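PDB 4DRS: pyruvate kinase from Cryptosporidium parvum, which probably catalyses the last step of glycolysis, transferring the phosphate of phosphoenolpyruvate to ADP to give pyruvate and ATP, with magnesium and potassium as cofactors. Local coordinates for residues D347-V352 and A383-C388; S415-A420 and K426-I431; N436-I441 and R461-A466; Y472-I477 and E481-N486. All blocks are in the same frame, centred on the assembly; numbering follows the deposited sequence.

Contact 1: residues D347-V352 and A383-C388; sequences DVANAV and AQAETC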
loop_
_atom_site.group_PDB
_atom_site.type_symbol
_atom_site.label_atom_id
_atom_site.label_comp_id
_atom_site.label_asym_id
_atom_site.label_seq_id
_atom_site.Cartn_x
_atom_site.Cartn_y
_atom_site.Cartn_z
ATOM N N ASP A 347 -5.808 -18.730 -23.183
ATOM C CA ASP A 347 -7.137 -18.121 -23.097
ATOM C C ASP A 347 -7.894 -18.560 -21.844
ATOM O O ASP A 347 -8.506 -17.735 -21.160
ATOM C CB ASP A 347 -7.967 -18.430 -24.346
ATOM C CG ASP A 347 -9.195 -17.536 -24.470
ATOM O OD1 ASP A 347 -9.065 -16.304 -24.305
ATOM O OD2 ASP A 347 -10.295 -18.057 -24.738
ATOM N N VAL A 348 -7.835 -19.858 -21.547
ATOM C CA VAL A 348 -8.469 -20.410 -20.348
ATOM C C VAL A 348 -7.714 -19.984 -19.088
ATOM O O VAL A 348 -8.330 -19.621 -18.081
ATOM C CB VAL A 348 -8.576 -21.947 -20.412
ATOM C CG1 VAL A 348 -9.360 -22.481 -19.221
ATOM C CG2 VAL A 348 -9.241 -22.377 -21.710
ATOM N N ALA A 349 -6.387 -20.029 -19.154
ATOM C CA ALA A 349 -5.536 -19.567 -18.065
ATOM C C ALA A 349 -5.837 -18.118 -17.698
ATOM O O ALA A 349 -6.005 -17.787 -16.523
ATOM C CB ALA A 349 -4.071 -19.720 -18.441
ATOM N N ASN A 350 -5.910 -17.259 -18.710
ATOM C CA ASN A 350 -6.178 -15.844 -18.486
ATOM C C ASN A 350 -7.627 -15.546 -18.105
ATOM O O ASN A 350 -7.889 -14.564 -17.410
ATOM C CB ASN A 350 -5.715 -14.998 -19.674
ATOM C CG ASN A 350 -4.205 -14.855 -19.725
ATOM O OD1 ASN A 350 -3.590 -14.307 -18.811
ATOM N ND2 ASN A 350 -3.601 -15.350 -20.792
ATOM N N ALA A 351 -8.558 -16.395 -18.535
ATOM C CA ALA A 351 -9.943 -16.282 -18.071
ATOM C C ALA A 351 -10.015 -16.558 -16.570
ATOM O O ALA A 351 -10.661 -15.813 -15.838
ATOM C CB ALA A 351 -10.870 -17.206 -18.848
ATOM N N VAL A 352 -9.325 -17.605 -16.112
ATOM C CA VAL A 352 -9.235 -17.902 -14.677
ATOM C C VAL A 352 -8.593 -16.737 -13.909
ATOM O O VAL A 352 -9.075 -16.335 -12.841
ATOM C CB VAL A 352 -8.474 -19.222 -14.400
ATOM C CG1 VAL A 352 -8.237 -19.416 -12.904
ATOM C CG2 VAL A 352 -9.241 -20.415 -14.962
ATOM N N ALA A 383 -5.981 -25.358 -12.914
ATOM C CA ALA A 383 -5.191 -25.614 -11.707
ATOM C C ALA A 383 -3.855 -24.877 -11.754
ATOM O O ALA A 383 -3.415 -24.304 -10.760
ATOM C CB ALA A 383 -4.972 -27.110 -11.520
ATOM N N GLN A 384 -3.228 -24.884 -12.924
ATOM C CA GLN A 384 -1.953 -24.207 -13.126
ATOM C C GLN A 384 -2.100 -22.686 -13.004
ATOM O O GLN A 384 -1.279 -22.032 -12.360
ATOM C CB GLN A 384 -1.361 -24.617 -14.479
ATOM C CG GLN A 384 0.158 -24.687 -14.526
ATOM C CD GLN A 384 0.775 -25.520 -13.414
ATOM O OE1 GLN A 384 0.323 -26.625 -13.114
ATOM N NE2 GLN A 384 1.828 -24.990 -12.802
ATOM N N ALA A 385 -3.161 -22.134 -13.594
ATOM C CA ALA A 385 -3.421 -20.687 -13.550
ATOM C C ALA A 385 -3.708 -20.209 -12.131
ATOM O O ALA A 385 -3.330 -19.101 -11.748
ATOM C CB ALA A 385 -4.563 -20.317 -14.484
ATOM N N GLU A 386 -4.361 -21.067 -11.354
ATOM C CA GLU A 386 -4.673 -20.775 -9.956
ATOM C C GLU A 386 -3.433 -20.696 -9.045
ATOM O O GLU A 386 -3.486 -20.079 -7.979
ATOM C CB GLU A 386 -5.707 -21.772 -9.420
ATOM C CG GLU A 386 -7.110 -21.510 -9.952
ATOM C CD GLU A 386 -8.029 -22.727 -9.948
ATOM O OE1 GLU A 386 -7.711 -23.748 -9.303
ATOM O OE2 GLU A 386 -9.096 -22.653 -10.594
ATOM N N THR A 387 -2.319 -21.297 -9.468
ATOM C CA THR A 387 -1.054 -21.156 -8.722
ATOM C C THR A 387 -0.403 -19.778 -8.926
ATOM O O THR A 387 0.476 -19.384 -8.159
ATOM C CB THR A 387 -0.024 -22.272 -9.035
ATOM O OG1 THR A 387 0.453 -22.138 -10.378
ATOM C CG2 THR A 387 -0.630 -23.657 -8.838
ATOM N N CYS A 388 -0.848 -19.055 -9.953
ATOM C CA CYS A 388 -0.327 -17.727 -10.273
ATOM C C CYS A 388 -1.003 -16.615 -9.475
ATOM O O CYS A 388 -0.635 -15.445 -9.596
ATOM C CB CYS A 388 -0.488 -17.443 -11.767
ATOM S SG CYS A 388 0.413 -18.581 -12.841
#

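Contact 2: residues S415-A420 and K426-I431; sequences SAVESA and KLIITI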
loop_
_atom_site.group_PDB
_atom_site.type_symbol
_atom_site.label_atom_id
_atom_site.label_comp_id
_atom_site.label_asym_id
_atom_site.label_seq_id
_atom_site.Cartn_x
_atom_site.Cartn_y
_atom_site.Cartn_z
ATOM N N SER A 415 -14.621 -13.001 7.543
ATOM C CA SER A 415 -13.850 -13.388 8.708
ATOM C C SER A 415 -13.348 -14.825 8.608
ATOM O O SER A 415 -12.255 -15.127 9.082
ATOM C CB SER A 415 -14.658 -13.159 9.981
ATOM O OG SER A 415 -14.809 -11.764 10.197
ATOM N N ALA A 416 -14.140 -15.692 7.975
ATOM C CA ALA A 416 -13.735 -17.074 7.723
ATOM C C ALA A 416 -12.501 -17.121 6.832
ATOM O O ALA A 416 -11.556 -17.860 7.115
ATOM C CB ALA A 416 -14.873 -17.862 7.092
ATOM N N VAL A 417 -12.510 -16.316 5.772
ATOM C CA VAL A 417 -11.389 -16.244 4.835
ATOM C C VAL A 417 -10.144 -15.647 5.496
ATOM O O VAL A 417 -9.031 -16.135 5.274
ATOM C CB VAL A 417 -11.752 -15.464 3.553
ATOM C CG1 VAL A 417 -10.537 -15.306 2.646
ATOM C CG2 VAL A 417 -12.875 -16.169 2.801
ATOM N N GLU A 418 -10.332 -14.604 6.306
ATOM C CA GLU A 418 -9.217 -13.995 7.031
ATOM C C GLU A 418 -8.638 -14.967 8.067
ATOM O O GLU A 418 -7.417 -15.112 8.172
ATOM C CB GLU A 418 -9.628 -12.677 7.697
ATOM C CG GLU A 418 -8.447 -11.807 8.108
ATOM C CD GLU A 418 -8.745 -10.911 9.300
ATOM O OE1 GLU A 418 -9.397 -11.385 10.262
ATOM O OE2 GLU A 418 -8.314 -9.733 9.287
ATOM N N SER A 419 -9.524 -15.629 8.814
ATOM C CA SER A 419 -9.133 -16.632 9.809
ATOM C C SER A 419 -8.346 -17.788 9.207
ATOM O O SER A 419 -7.339 -18.214 9.772
ATOM C CB SER A 419 -10.357 -17.185 10.541
ATOM O OG SER A 419 -10.510 -16.556 11.799
ATOM N N ALA A 420 -8.815 -18.287 8.061
ATOM C CA ALA A 420 -8.169 -19.400 7.376
ATOM C C ALA A 420 -6.739 -19.034 7.007
ATOM O O ALA A 420 -5.832 -19.857 7.114
ATOM C CB ALA A 420 -8.959 -19.798 6.140
ATOM N N LYS A 426 -6.511 -25.432 6.039
ATOM C CA LYS A 426 -6.541 -26.151 4.773
ATOM C C LYS A 426 -7.928 -26.157 4.150
ATOM O O LYS A 426 -8.061 -26.319 2.936
ATOM C CB LYS A 426 -6.026 -27.586 4.947
ATOM C CG LYS A 426 -4.642 -27.694 5.577
ATOM C CD LYS A 426 -3.567 -26.982 4.762
ATOM C CE LYS A 426 -2.205 -27.085 5.432
ATOM N NZ LYS A 426 -1.170 -26.298 4.702
ATOM N N LEU A 427 -8.957 -25.981 4.977
ATOM C CA LEU A 427 -10.340 -26.016 4.505
ATOM C C LEU A 427 -11.228 -24.983 5.180
ATOM O O LEU A 427 -11.013 -24.621 6.342
ATOM C CB LEU A 427 -10.955 -27.399 4.739
ATOM C CG LEU A 427 -10.430 -28.625 3.987
ATOM C CD1 LEU A 427 -11.040 -29.862 4.612
ATOM C CD2 LEU A 427 -10.736 -28.567 2.498
ATOM N N ILE A 428 -12.231 -24.521 4.439
ATOM C CA ILE A 428 -13.329 -23.755 5.006
ATOM C C ILE A 428 -14.610 -24.568 4.822
ATOM O O ILE A 428 -15.073 -24.767 3.695
ATOM C CB ILE A 428 -13.479 -22.363 4.352
ATOM C CG1 ILE A 428 -12.173 -21.564 4.479
ATOM C CG2 ILE A 428 -14.640 -21.603 4.984
ATOM C CD1 ILE A 428 -12.169 -20.244 3.731
ATOM N N ILE A 429 -15.162 -25.054 5.932
ATOM C CA ILE A 429 -16.380 -25.859 5.901
ATOM C C ILE A 429 -17.578 -25.001 6.293
ATOM O O ILE A 429 -17.551 -24.324 7.322
ATOM C CB ILE A 429 -16.280 -27.097 6.820
ATOM C CG1 ILE A 429 -15.044 -27.923 6.466
ATOM C CG2 ILE A 429 -17.539 -27.953 6.716
ATOM C CD1 ILE A 429 -14.697 -28.988 7.490
ATOM N N THR A 430 -18.620 -25.024 5.464
ATOM C CA THR A 430 -19.826 -24.249 5.739
ATOM C C THR A 430 -21.089 -25.116 5.757
ATOM O O THR A 430 -21.369 -25.850 4.810
ATOM C CB THR A 430 -19.981 -23.038 4.782
ATOM O OG1 THR A 430 -21.166 -22.307 5.116
ATOM C CG2 THR A 430 -20.054 -23.475 3.319
ATOM N N ILE A 431 -21.826 -25.048 6.858
ATOM C CA ILE A 431 -23.100 -25.740 6.976
ATOM C C ILE A 431 -24.164 -24.773 6.473
ATOM O O ILE A 431 -24.356 -23.703 7.042
ATOM C CB ILE A 431 -23.386 -26.176 8.434
ATOM C CG1 ILE A 431 -22.311 -27.153 8.927
ATOM C CG2 ILE A 431 -24.765 -26.807 8.557
ATOM C CD1 ILE A 431 -22.367 -27.440 10.415
#

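Contact 3: residues N436-I441 and R461-A466; sequences NTARLI and RGLKIA. With SO4 (sulfate ion), chain C; SO4 (sulfate ion), chain D.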
loop_
_atom_site.group_PDB
_atom_site.type_symbol
_atom_site.label_atom_id
_atom_site.label_comp_id
_atom_site.label_asym_id
_atom_site.label_seq_id
_atom_site.Cartn_x
_atom_site.Cartn_y
_atom_site.Cartn_z
ATOM N N ASN A 436 -26.082 -19.917 0.311
ATOM C CA ASN A 436 -25.739 -18.495 0.294
ATOM C C ASN A 436 -24.392 -18.175 0.954
ATOM O O ASN A 436 -23.582 -17.434 0.391
ATOM C CB ASN A 436 -26.870 -17.648 0.891
ATOM C CG ASN A 436 -28.123 -17.640 0.019
ATOM O OD1 ASN A 436 -28.083 -17.957 -1.178
ATOM N ND2 ASN A 436 -29.251 -17.272 0.622
ATOM N N THR A 437 -24.153 -18.745 2.130
ATOM C CA THR A 437 -22.873 -18.575 2.809
ATOM C C THR A 437 -21.719 -19.138 1.967
ATOM O O THR A 437 -20.638 -18.547 1.924
ATOM C CB THR A 437 -22.882 -19.199 4.222
ATOM O OG1 THR A 437 -23.909 -18.579 5.005
ATOM C CG2 THR A 437 -21.561 -18.987 4.914
ATOM N N ALA A 438 -21.954 -20.259 1.290
ATOM C CA ALA A 438 -20.942 -20.850 0.415
ATOM C C ALA A 438 -20.621 -19.935 -0.776
ATOM O O ALA A 438 -19.467 -19.804 -1.165
ATOM C CB ALA A 438 -21.370 -22.238 -0.050
ATOM N N ARG A 439 -21.641 -19.292 -1.330
ATOM C CA ARG A 439 -21.458 -18.302 -2.396
ATOM C C ARG A 439 -20.699 -17.060 -1.917
ATOM O O ARG A 439 -19.857 -16.521 -2.639
ATOM C CB ARG A 439 -22.811 -17.906 -3.003
ATOM C CG ARG A 439 -23.297 -18.868 -4.083
ATOM C CD ARG A 439 -24.622 -18.445 -4.716
ATOM N NE ARG A 439 -25.750 -18.699 -3.822
ATOM C CZ ARG A 439 -26.387 -19.864 -3.710
ATOM N NH1 ARG A 439 -26.025 -20.913 -4.447
ATOM N NH2 ARG A 439 -27.394 -19.981 -2.854
ATOM N N LEU A 440 -20.994 -16.621 -0.694
ATOM C CA LEU A 440 -20.324 -15.468 -0.096
ATOM C C LEU A 440 -18.850 -15.741 0.216
ATOM O O LEU A 440 -18.006 -14.873 0.015
ATOM C CB LEU A 440 -21.066 -14.996 1.156
ATOM C CG LEU A 440 -22.414 -14.306 0.922
ATOM C CD1 LEU A 440 -23.201 -14.211 2.225
ATOM C CD2 LEU A 440 -22.241 -12.928 0.283
ATOM N N ILE A 441 -18.542 -16.942 0.704
ATOM C CA ILE A 441 -17.148 -17.321 0.943
ATOM C C ILE A 441 -16.401 -17.350 -0.392
ATOM O O ILE A 441 -15.285 -16.835 -0.489
ATOM C CB ILE A 441 -17.011 -18.670 1.691
ATOM C CG1 ILE A 441 -17.696 -18.600 3.061
ATOM C CG2 ILE A 441 -15.541 -19.046 1.872
ATOM C CD1 ILE A 441 -17.875 -19.945 3.738
ATOM N N ARG A 461 -26.098 -28.925 -6.260
ATOM C CA ARG A 461 -25.999 -28.751 -7.712
ATOM C C ARG A 461 -25.918 -27.279 -8.092
ATOM O O ARG A 461 -25.221 -26.914 -9.041
ATOM C CB ARG A 461 -27.187 -29.380 -8.433
ATOM C CG ARG A 461 -27.286 -30.888 -8.338
ATOM C CD ARG A 461 -28.560 -31.362 -9.010
ATOM N NE ARG A 461 -29.283 -32.249 -8.114
ATOM C CZ ARG A 461 -30.525 -32.069 -7.685
ATOM N NH1 ARG A 461 -31.255 -31.039 -8.086
ATOM N NH2 ARG A 461 -31.041 -32.955 -6.858
ATOM N N GLY A 462 -26.644 -26.444 -7.353
ATOM C CA GLY A 462 -26.646 -25.012 -7.588
ATOM C C GLY A 462 -25.268 -24.416 -7.394
ATOM O O GLY A 462 -24.895 -23.459 -8.076
ATOM N N LEU A 463 -24.504 -25.002 -6.474
ATOM C CA LEU A 463 -23.176 -24.506 -6.127
ATOM C C LEU A 463 -22.082 -24.922 -7.115
ATOM O O LEU A 463 -20.911 -24.565 -6.940
ATOM C CB LEU A 463 -22.799 -24.947 -4.712
ATOM C CG LEU A 463 -23.461 -24.219 -3.538
ATOM C CD1 LEU A 463 -23.191 -24.969 -2.244
ATOM C CD2 LEU A 463 -22.999 -22.769 -3.423
ATOM N N LYS A 464 -22.460 -25.658 -8.154
ATOM C CA LYS A 464 -21.485 -26.171 -9.107
ATOM C C LYS A 464 -20.971 -25.113 -10.079
ATOM O O LYS A 464 -20.117 -25.403 -10.915
ATOM C CB LYS A 464 -22.015 -27.407 -9.838
ATOM C CG LYS A 464 -22.253 -28.622 -8.938
ATOM C CD LYS A 464 -21.198 -28.789 -7.847
ATOM C CE LYS A 464 -19.837 -29.206 -8.395
ATOM N NZ LYS A 464 -18.739 -28.831 -7.451
ATOM N N ILE A 465 -21.487 -23.890 -9.959
ATOM C CA ILE A 465 -20.978 -22.759 -10.733
ATOM C C ILE A 465 -20.179 -21.760 -9.877
ATOM O O ILE A 465 -19.709 -20.736 -10.379
ATOM C CB ILE A 465 -22.097 -22.014 -11.492
ATOM C CG1 ILE A 465 -23.249 -21.661 -10.542
ATOM C CG2 ILE A 465 -22.557 -22.829 -12.700
ATOM C CD1 ILE A 465 -24.109 -20.510 -11.026
ATOM N N ALA A 466 -20.028 -22.065 -8.589
ATOM C CA ALA A 466 -19.272 -21.208 -7.678
ATOM C C ALA A 466 -17.836 -21.709 -7.538
ATOM O O ALA A 466 -17.612 -22.879 -7.209
ATOM C CB ALA A 466 -19.952 -21.149 -6.317
HETATM S S SO4 C . -27.094 -20.177 4.715
HETATM O O1 SO4 C . -26.920 -20.773 6.054
HETATM O O2 SO4 C . -25.773 -20.100 4.064
HETATM O O3 SO4 C . -27.992 -21.020 3.895
HETATM O O4 SO4 C . -27.700 -18.833 4.823
HETATM S S SO4 D . -17.950 -32.093 -5.788
HETATM O O1 SO4 D . -17.782 -33.119 -4.734
HETATM O O2 SO4 D . -16.665 -31.397 -6.025
HETATM O O3 SO4 D . -18.376 -32.775 -7.036
HETATM O O4 SO4 D . -18.976 -31.117 -5.347
HETATM O O HOH W 1 -24.476 -21.023 -6.967
#

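Contact 4: residues Y472-I477 and E481-N486; sequences YVLNSI and EVVISN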
loop_
_atom_site.group_PDB
_atom_site.type_symbol
_atom_site.label_atom_id
_atom_site.label_comp_id
_atom_site.label_asym_id
_atom_site.label_seq_id
_atom_site.Cartn_x
_atom_site.Cartn_y
_atom_site.Cartn_z
ATOM N N TYR A 472 -20.757 -31.579 0.207
ATOM C CA TYR A 472 -21.128 -32.842 0.841
ATOM C C TYR A 472 -22.622 -32.836 1.123
ATOM O O TYR A 472 -23.110 -31.994 1.881
ATOM C CB TYR A 472 -20.362 -33.077 2.151
ATOM C CG TYR A 472 -18.858 -33.289 2.027
ATOM C CD1 TYR A 472 -18.037 -33.183 3.150
ATOM C CD2 TYR A 472 -18.256 -33.592 0.799
ATOM C CE1 TYR A 472 -16.667 -33.375 3.061
ATOM C CE2 TYR A 472 -16.884 -33.782 0.702
ATOM C CZ TYR A 472 -16.098 -33.670 1.837
ATOM O OH TYR A 472 -14.739 -33.855 1.762
ATOM N N VAL A 473 -23.343 -33.765 0.499
ATOM C CA VAL A 473 -24.779 -33.912 0.724
ATOM C C VAL A 473 -25.029 -34.889 1.871
ATOM O O VAL A 473 -24.518 -36.011 1.867
ATOM C CB VAL A 473 -25.523 -34.392 -0.543
ATOM C CG1 VAL A 473 -27.018 -34.506 -0.276
ATOM C CG2 VAL A 473 -25.263 -33.449 -1.709
ATOM N N LEU A 474 -25.816 -34.453 2.849
ATOM C CA LEU A 474 -26.080 -35.257 4.037
ATOM C C LEU A 474 -27.566 -35.559 4.216
ATOM O O LEU A 474 -28.423 -34.888 3.634
ATOM C CB LEU A 474 -25.517 -34.563 5.282
ATOM C CG LEU A 474 -24.004 -34.300 5.286
ATOM C CD1 LEU A 474 -23.616 -33.352 6.407
ATOM C CD2 LEU A 474 -23.215 -35.599 5.388
ATOM N N ASN A 475 -27.858 -36.587 5.013
ATOM C CA ASN A 475 -29.233 -36.910 5.394
ATOM C C ASN A 475 -29.826 -35.821 6.288
ATOM O O ASN A 475 -30.962 -35.391 6.087
ATOM C CB ASN A 475 -29.310 -38.291 6.073
ATOM C CG ASN A 475 -28.415 -38.401 7.302
ATOM O OD1 ASN A 475 -27.211 -38.126 7.242
ATOM N ND2 ASN A 475 -29.001 -38.813 8.427
ATOM N N SER A 476 -29.037 -35.369 7.261
ATOM C CA SER A 476 -29.448 -34.307 8.171
ATOM C C SER A 476 -28.334 -33.287 8.372
ATOM O O SER A 476 -27.153 -33.589 8.181
ATOM C CB SER A 476 -29.878 -34.884 9.520
ATOM O OG SER A 476 -30.231 -33.849 10.423
ATOM N N ILE A 477 -28.724 -32.085 8.775
ATOM C CA ILE A 477 -27.790 -30.979 8.927
ATOM C C ILE A 477 -27.952 -30.299 10.298
ATOM O O ILE A 477 -27.421 -29.209 10.543
ATOM C CB ILE A 477 -27.927 -30.002 7.724
ATOM C CG1 ILE A 477 -26.581 -29.380 7.360
ATOM C CG2 ILE A 477 -29.052 -28.986 7.912
ATOM C CD1 ILE A 477 -25.646 -30.335 6.651
ATOM N N GLU A 481 -21.818 -30.378 15.367
ATOM C CA GLU A 481 -20.640 -31.144 15.781
ATOM C C GLU A 481 -20.438 -32.383 14.908
ATOM O O GLU A 481 -19.345 -32.605 14.380
ATOM C CB GLU A 481 -20.738 -31.551 17.260
ATOM C CG GLU A 481 -21.298 -30.484 18.196
ATOM C CD GLU A 481 -20.416 -29.250 18.298
ATOM O OE1 GLU A 481 -19.269 -29.373 18.783
ATOM O OE2 GLU A 481 -20.878 -28.156 17.904
ATOM N N VAL A 482 -21.501 -33.171 14.754
ATOM C CA VAL A 482 -21.479 -34.401 13.955
ATOM C C VAL A 482 -21.184 -34.105 12.481
ATOM O O VAL A 482 -20.322 -34.749 11.874
ATOM C CB VAL A 482 -22.810 -35.190 14.083
ATOM C CG1 VAL A 482 -22.778 -36.463 13.247
ATOM C CG2 VAL A 482 -23.105 -35.521 15.541
ATOM N N VAL A 483 -21.903 -33.127 11.924
ATOM C CA VAL A 483 -21.726 -32.696 10.535
ATOM C C VAL A 483 -20.264 -32.355 10.241
ATOM O O VAL A 483 -19.709 -32.807 9.242
ATOM C CB VAL A 483 -22.636 -31.491 10.190
ATOM C CG1 VAL A 483 -22.282 -30.907 8.828
ATOM C CG2 VAL A 483 -24.102 -31.902 10.221
ATOM N N ILE A 484 -19.650 -31.576 11.127
ATOM C CA ILE A 484 -18.254 -31.167 10.978
ATOM C C ILE A 484 -17.311 -32.369 11.058
ATOM O O ILE A 484 -16.381 -32.489 10.252
ATOM C CB ILE A 484 -17.872 -30.078 12.014
ATOM C CG1 ILE A 484 -18.592 -28.764 11.693
ATOM C CG2 ILE A 484 -16.363 -29.857 12.058
ATOM C CD1 ILE A 484 -18.794 -27.864 12.895
ATOM N N SER A 485 -17.566 -33.256 12.022
ATOM C CA SER A 485 -16.789 -34.486 12.194
ATOM C C SER A 485 -16.796 -35.336 10.929
ATOM O O SER A 485 -15.737 -35.717 10.430
ATOM C CB SER A 485 -17.316 -35.308 13.373
ATOM O OG SER A 485 -17.263 -34.567 14.576
ATOM N N ASN A 486 -17.989 -35.624 10.412
ATOM C CA ASN A 486 -18.125 -36.404 9.184
ATOM C C ASN A 486 -17.433 -35.730 8.003
ATOM O O ASN A 486 -16.771 -36.398 7.205
ATOM C CB ASN A 486 -19.600 -36.659 8.855
ATOM C CG ASN A 486 -20.306 -37.494 9.911
ATOM O OD1 ASN A 486 -19.675 -38.082 10.790
ATOM N ND2 ASN A 486 -21.630 -37.548 9.825
#

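Contact 1: residues D347-V352 and A383-C388
Helix 347-352 and the end of helix 371-386 come closest at A349 and A385, whose CA atoms lie only 5.1 Å apart, a close spacing consistent with the small side chains of both residues. The methyl of A385 is the centre of the contact. It points at the other helix and rests on the backbone of A349, with A385 CB 3.6 Å from A349 O, while the two CB atoms meet at 4.0 Å. V352, one turn further on, closes over the same methyl, its CB 4.1 Å from A385 CB. Helix 342-354 leads into strand 358-361, the eighth strand of the TIM barrel, and helix 371-386 follows that strand, so the contact joins two neighbouring helices around the barrel. With V352 CG1 anti to its backbone N (chi1 173°), this branch meets the aliphatic part of E386, 3.8 Å from E386 CG, and the two side chains cross at about a right angle. Beyond CG the E386 chain runs extended, and its carboxylate is held by two bonds, OE2 to the hydroxyl of T46 and OE1 to the backbone N of K45. F307 of a second subunit packs against both A349 and A385, while D347 and N350 hydrogen-bond to T346 and K311 of that subunit.

Contact 2: residues S415-A420 and K426-I431
I428 is the one large bump in this contact, and the hollow that takes it is formed by A416, V417 and A420 on one side of the helix. Segment 415-420 runs nearly antiparallel to strand 427-431, at 151° between their N-to-C directions, and the axes approach to 9.2 Å. The CB atoms of A416 and A420, one helical turn apart, both point toward the strand, and their small methyls let the isoleucine come in between them. Each branch of I428 has its own place. CG1 is anti to the carbonyl carbon (chi1 -57°) and continues extended, which carries CD1 against the helix: I428 CG1 lies 4.0 Å from A420 CB, and I428 CD1 reaches 4.2 Å from the carbonyl oxygen A416 O. The same CD1 touches V417 at the flank of the hollow, 4.2 Å from V417 CG2. The other branch, I428 CG2, rests on A416, 4.3 Å from its CB. No hydrogen bond crosses; the side chains meet by apolar packing of a helix on a sheet face in the alpha/beta domain. S415, E418 and S419 of helix 408-422 hydrogen-bond to a third subunit. I504 of the adjacent parallel strand 502-506 extends the alanine-facing surface, strand 449-454 pairs with 427-431 along its other edge, and I441 of helix 436-443 packs beside I428.

Contact 3: residues N436-I441 and R461-A466
L463 reaches across to A438 and R439, bringing the turn after helix 457-462 against the first turns of helix 436-443. Its CG is anti to the carbonyl carbon (chi1 -75°), and the fork straddles the A438 methyl, with L463 CD2 at 3.8 Å and CD1 at 3.9 Å from A438 CB. L463 CD2 also lies 3.7 Å from R439 NH1, an oblique approach to the guanidinium. The R439 chain bends at chi3 (-75°), turning its end back along its own helix. There N436 OD1 lies in the guanidinium plane and accepts a nearly straight bond from R439 NH2 (2.7 Å, 173°). NH2 also bonds T434 O, and a water links R439 NH1 to G462 O; together these bonds help to fix the rotation. In the alpha/beta domain helix 436-443 precedes strand 449-454 and helix 457-462 follows it, and A452 of that strand touches both A438 and L463. T437 grips one oxygen of a sulfate, probably from the crystallisation liquor, through its backbone N and OG1 (2.6 Å to sulfate O2); T432, E433 and T434 also bond this ion. K464, bent at chi2 and chi3, brings NZ 3.1 Å from O4 of a second such sulfate, also held by K470, T471 and T103.

Contact 4: residues Y472-I477 and E481-N486
V483 lies at the centre of the contact, with L474 and I477 closing on it from the loop that leaves strand 469-473. Its two methyls divide the work. V483 CG1, anti to the backbone N (chi1 171°), meets the ends of both partners, 3.7 Å from L474 CD1 and 4.0 Å from I477 CD1. V483 CG2 faces the loop backbone instead, 4.0 Å from I477 CA and equally far from S476 O. The CB of I477 points away from the helix, yet its chi2 of 74° bends the chain round and brings CD1 back to V483. This is a short strand-to-helix connection in the alpha/beta domain: strand 469-473 lies at the edge of the sheet, and a short loop leads into helix 480-493, which packs back upon it. In the next shell, C453 of strand 449-454 and I431 of strand 427-431 touch both I477 and V483, carrying the cluster onto the sheet. Further along, Y472 slots against A487, L490 and A491 of the same helix, and its hydroxyl bonds E494. Within the helix, E481 O accepts from S485 N and, at 2.9 Å, from S485 OG, the two donors arriving from opposite faces of the carbonyl plane.

Overall arrangement
From the N-terminal side, contact 1 comes first and closes a loop of 30 residues round the last barrel strand, 358-361, at a face shared with another subunit. The chain then passes through helix 391-401 into the alpha/beta domain. Here contact 2 closes the short link, five residues between the segments, from helix 408-422 to strand 427-431, contact 3 spans strand 449-454, and contact 4 closes the short loop between strand 469-473 and helix 480-493. All four follow in series; none nests or crosses. Contact 2 is the hub: strand 427-431 touches helix 436-443 of contact 3, T430 lying on T437 and A438, and also reaches contact 4 through I431. Contact 1 stands apart, its centre about 20 Å from that of contact 3.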